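Local coordinates for protein peptidoglycan D,D-transpeptidase PbpA (PDB 3UN7) that probably cross-links the peptidoglycan of the mycobacterial cell wall as a penicillin-binding D,D-transpeptidase and takes part in setting cell length, at residues Ala135-Val147 with Ala325-Leu338. Numbering follows the deposited sequence.
Sequences ALEPSTGKILALV and ATIANGGITMRPYL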
# COMPACT_ATOMS: atom_id res chain seq x y z
N ALA A 135 -1.20 5.76 -0.30
CA ALA A 135 -2.06 6.69 0.41
C ALA A 135 -3.49 6.50 -0.09
O ALA A 135 -3.75 6.38 -1.29
CB ALA A 135 -1.58 8.14 0.23
N LEU A 136 -4.40 6.45 0.87
CA LEU A 136 -5.82 6.21 0.59
C LEU A 136 -6.63 7.29 1.27
O LEU A 136 -6.22 7.82 2.31
CB LEU A 136 -6.26 4.84 1.14
CG LEU A 136 -5.56 3.57 0.63
CD1 LEU A 136 -6.12 2.33 1.33
CD2 LEU A 136 -5.71 3.42 -0.90
N GLU A 137 -7.77 7.61 0.69
CA GLU A 137 -8.74 8.48 1.34
C GLU A 137 -9.74 7.58 2.04
O GLU A 137 -10.50 6.90 1.36
CB GLU A 137 -9.45 9.34 0.30
CG GLU A 137 -10.44 10.34 0.90
CD GLU A 137 -10.85 11.36 -0.13
OE1 GLU A 137 -11.62 11.00 -1.04
OE2 GLU A 137 -10.39 12.51 -0.05
N PRO A 138 -9.76 7.58 3.39
CA PRO A 138 -10.52 6.54 4.07
C PRO A 138 -12.04 6.56 3.85
O PRO A 138 -12.63 5.49 3.80
CB PRO A 138 -10.14 6.74 5.55
CG PRO A 138 -8.84 7.51 5.51
CD PRO A 138 -9.06 8.45 4.36
N SER A 139 -12.63 7.74 3.66
CA SER A 139 -14.08 7.87 3.50
C SER A 139 -14.58 7.49 2.11
O SER A 139 -15.78 7.29 1.90
CB SER A 139 -14.52 9.30 3.83
OG SER A 139 -13.98 10.23 2.91
N THR A 140 -13.67 7.39 1.14
CA THR A 140 -14.08 7.12 -0.23
C THR A 140 -13.42 5.90 -0.84
O THR A 140 -14.00 5.30 -1.73
CB THR A 140 -13.78 8.31 -1.16
OG1 THR A 140 -12.36 8.54 -1.17
CG2 THR A 140 -14.50 9.56 -0.71
N GLY A 141 -12.22 5.55 -0.38
CA GLY A 141 -11.41 4.54 -1.07
C GLY A 141 -10.54 5.02 -2.23
O GLY A 141 -9.87 4.22 -2.89
N LYS A 142 -10.54 6.32 -2.50
CA LYS A 142 -9.65 6.88 -3.51
C LYS A 142 -8.21 6.53 -3.21
O LYS A 142 -7.77 6.69 -2.06
CB LYS A 142 -9.74 8.40 -3.56
CG LYS A 142 -10.88 8.91 -4.35
CD LYS A 142 -10.69 10.41 -4.55
CE LYS A 142 -12.03 11.09 -4.66
NZ LYS A 142 -11.88 12.56 -4.88
N ILE A 143 -7.49 6.06 -4.23
CA ILE A 143 -6.04 5.78 -4.09
C ILE A 143 -5.35 7.09 -4.46
O ILE A 143 -5.42 7.53 -5.60
CB ILE A 143 -5.58 4.57 -4.97
CG1 ILE A 143 -6.18 3.25 -4.42
CG2 ILE A 143 -4.04 4.46 -5.03
CD1 ILE A 143 -6.03 2.06 -5.36
N LEU A 144 -4.74 7.73 -3.46
CA LEU A 144 -4.17 9.07 -3.62
C LEU A 144 -2.68 9.02 -3.98
O LEU A 144 -2.13 9.96 -4.53
CB LEU A 144 -4.40 9.90 -2.34
CG LEU A 144 -5.83 10.02 -1.81
CD1 LEU A 144 -5.85 10.67 -0.41
CD2 LEU A 144 -6.71 10.81 -2.76
N ALA A 145 -2.04 7.89 -3.67
CA ALA A 145 -0.68 7.66 -4.08
C ALA A 145 -0.45 6.18 -4.13
O ALA A 145 -0.98 5.42 -3.31
CB ALA A 145 0.33 8.33 -3.11
N LEU A 146 0.34 5.79 -5.12
CA LEU A 146 0.75 4.42 -5.32
C LEU A 146 2.20 4.51 -5.79
O LEU A 146 2.46 4.74 -6.96
CB LEU A 146 -0.14 3.76 -6.38
CG LEU A 146 -0.23 2.24 -6.42
CD1 LEU A 146 -0.93 1.71 -5.17
CD2 LEU A 146 -0.99 1.81 -7.70
N VAL A 147 3.11 4.40 -4.84
CA VAL A 147 4.54 4.59 -5.08
C VAL A 147 5.29 3.28 -4.93
O VAL A 147 5.05 2.53 -4.00
CB VAL A 147 5.14 5.66 -4.15
CG1 VAL A 147 6.65 5.79 -4.38
CG2 VAL A 147 4.47 7.02 -4.41
N ALA A 325 -6.93 2.57 6.81
CA ALA A 325 -8.07 3.31 6.24
C ALA A 325 -9.41 2.84 6.84
O ALA A 325 -10.30 3.63 7.12
CB ALA A 325 -8.10 3.16 4.72
N THR A 326 -9.54 1.53 7.00
CA THR A 326 -10.71 0.92 7.63
C THR A 326 -10.95 1.41 9.07
O THR A 326 -12.05 1.84 9.41
CB THR A 326 -10.61 -0.64 7.56
OG1 THR A 326 -10.62 -1.02 6.18
CG2 THR A 326 -11.79 -1.33 8.26
N ILE A 327 -9.91 1.36 9.90
CA ILE A 327 -9.97 1.91 11.25
C ILE A 327 -10.34 3.39 11.18
O ILE A 327 -11.27 3.83 11.84
CB ILE A 327 -8.65 1.64 12.02
CG1 ILE A 327 -8.47 0.13 12.21
CG2 ILE A 327 -8.65 2.30 13.40
CD1 ILE A 327 -7.02 -0.31 12.45
N ALA A 328 -9.64 4.13 10.32
CA ALA A 328 -9.87 5.57 10.12
C ALA A 328 -11.32 5.89 9.79
O ALA A 328 -11.88 6.90 10.25
CB ALA A 328 -8.95 6.09 9.01
N ASN A 329 -11.94 5.04 8.98
CA ASN A 329 -13.33 5.20 8.57
C ASN A 329 -14.34 4.48 9.50
O ASN A 329 -15.37 3.98 9.05
CB ASN A 329 -13.47 4.69 7.13
CG ASN A 329 -14.76 5.12 6.48
OD1 ASN A 329 -15.17 6.28 6.54
ND2 ASN A 329 -15.42 4.17 5.82
N GLY A 330 -14.04 4.40 10.80
CA GLY A 330 -15.00 3.85 11.77
C GLY A 330 -15.29 2.36 11.64
O GLY A 330 -16.33 1.88 12.13
N GLY A 331 -14.38 1.61 11.01
CA GLY A 331 -14.52 0.14 10.87
C GLY A 331 -15.07 -0.30 9.52
O GLY A 331 -15.20 -1.50 9.24
N ILE A 332 -15.41 0.66 8.67
CA ILE A 332 -15.95 0.38 7.33
C ILE A 332 -14.85 0.49 6.27
O ILE A 332 -14.17 1.52 6.15
CB ILE A 332 -17.15 1.30 6.99
CG1 ILE A 332 -18.34 0.99 7.91
CG2 ILE A 332 -17.59 1.14 5.54
CD1 ILE A 332 -19.46 2.05 7.86
N THR A 333 -14.69 -0.59 5.51
CA THR A 333 -13.75 -0.63 4.41
C THR A 333 -14.41 -0.13 3.13
O THR A 333 -15.41 -0.70 2.66
CB THR A 333 -13.21 -2.05 4.18
OG1 THR A 333 -12.79 -2.62 5.43
CG2 THR A 333 -11.99 -2.02 3.24
N MET A 334 -13.86 0.95 2.58
CA MET A 334 -14.28 1.43 1.28
C MET A 334 -13.46 0.72 0.20
O MET A 334 -12.27 0.48 0.38
CB MET A 334 -14.13 2.94 1.19
CG MET A 334 -14.92 3.71 2.28
SD MET A 334 -16.70 3.47 2.21
CE MET A 334 -17.11 4.36 0.71
N ARG A 335 -14.13 0.36 -0.89
CA ARG A 335 -13.47 -0.30 -2.01
C ARG A 335 -12.44 0.66 -2.62
O ARG A 335 -12.80 1.77 -3.04
CB ARG A 335 -14.51 -0.72 -3.05
CG ARG A 335 -13.92 -1.37 -4.30
CD ARG A 335 -14.99 -2.17 -5.01
NE ARG A 335 -15.44 -3.25 -4.13
CZ ARG A 335 -16.51 -4.02 -4.32
NH1 ARG A 335 -17.31 -3.84 -5.37
NH2 ARG A 335 -16.79 -4.97 -3.43
N PRO A 336 -11.16 0.25 -2.64
CA PRO A 336 -10.17 1.18 -3.17
C PRO A 336 -10.27 1.28 -4.68
O PRO A 336 -10.53 0.28 -5.38
CB PRO A 336 -8.82 0.59 -2.73
CG PRO A 336 -9.08 -0.81 -2.38
CD PRO A 336 -10.57 -1.02 -2.19
N TYR A 337 -10.10 2.48 -5.19
CA TYR A 337 -10.13 2.65 -6.63
C TYR A 337 -9.14 3.71 -7.06
O TYR A 337 -8.87 4.64 -6.29
CB TYR A 337 -11.54 2.99 -7.12
CG TYR A 337 -12.13 4.31 -6.66
CD1 TYR A 337 -12.14 5.42 -7.51
CD2 TYR A 337 -12.75 4.43 -5.41
CE1 TYR A 337 -12.71 6.62 -7.12
CE2 TYR A 337 -13.32 5.64 -5.00
CZ TYR A 337 -13.29 6.73 -5.87
OH TYR A 337 -13.84 7.94 -5.51
N LEU A 338 -8.63 3.54 -8.29
CA LEU A 338 -7.59 4.37 -8.87
C LEU A 338 -8.12 5.26 -9.98
O LEU A 338 -7.48 6.25 -10.35
CB LEU A 338 -6.50 3.47 -9.47
CG LEU A 338 -5.24 4.08 -10.07
CD1 LEU A 338 -4.57 4.95 -9.02
CD2 LEU A 338 -4.29 2.92 -10.50
O HOH W 1 -11.98 2.89 3.85
O HOH W 2 -15.06 3.04 -2.82
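Y337 lies alongside K142, the two side chains pointing the same way. K142 CA sits over one face of the ring, offset toward its rim, while K142 CG comes within 3.3 Å of Y337 OH; T140 O meets the ring edge, 3.4 Å from CE2. With chi1 at 65°, CG of Y337 stands between its backbone N and carbonyl carbon, which swings the ring back over the turn. Beneath it a single beta bridge holds the backbones: Y337 N donates to G141 O (2.9 Å) from above the carbonyl plane, and I143 N donates to Y337 O (2.9 Å). I143 CD1 meets P336 CB, and CG2 meets L338 CD1. M334 curls round the backbone of the turn, its CE 3.4 Å from S139 O. P138 CB packs on A328 CB, and the amide of N329 turns a face to P138 O, 3.4 Å from N329 CG, while N329 ND2 donates to I332 O. One water links P138 O to M334 N, another T140 O to R335 O. The contact joins the hairpin turn between strand 131-136 and edge strand 143-149 of the transpeptidase domain's five-stranded antiparallel sheet to the Schellman-capped end of helix 317-328 and the chain after it.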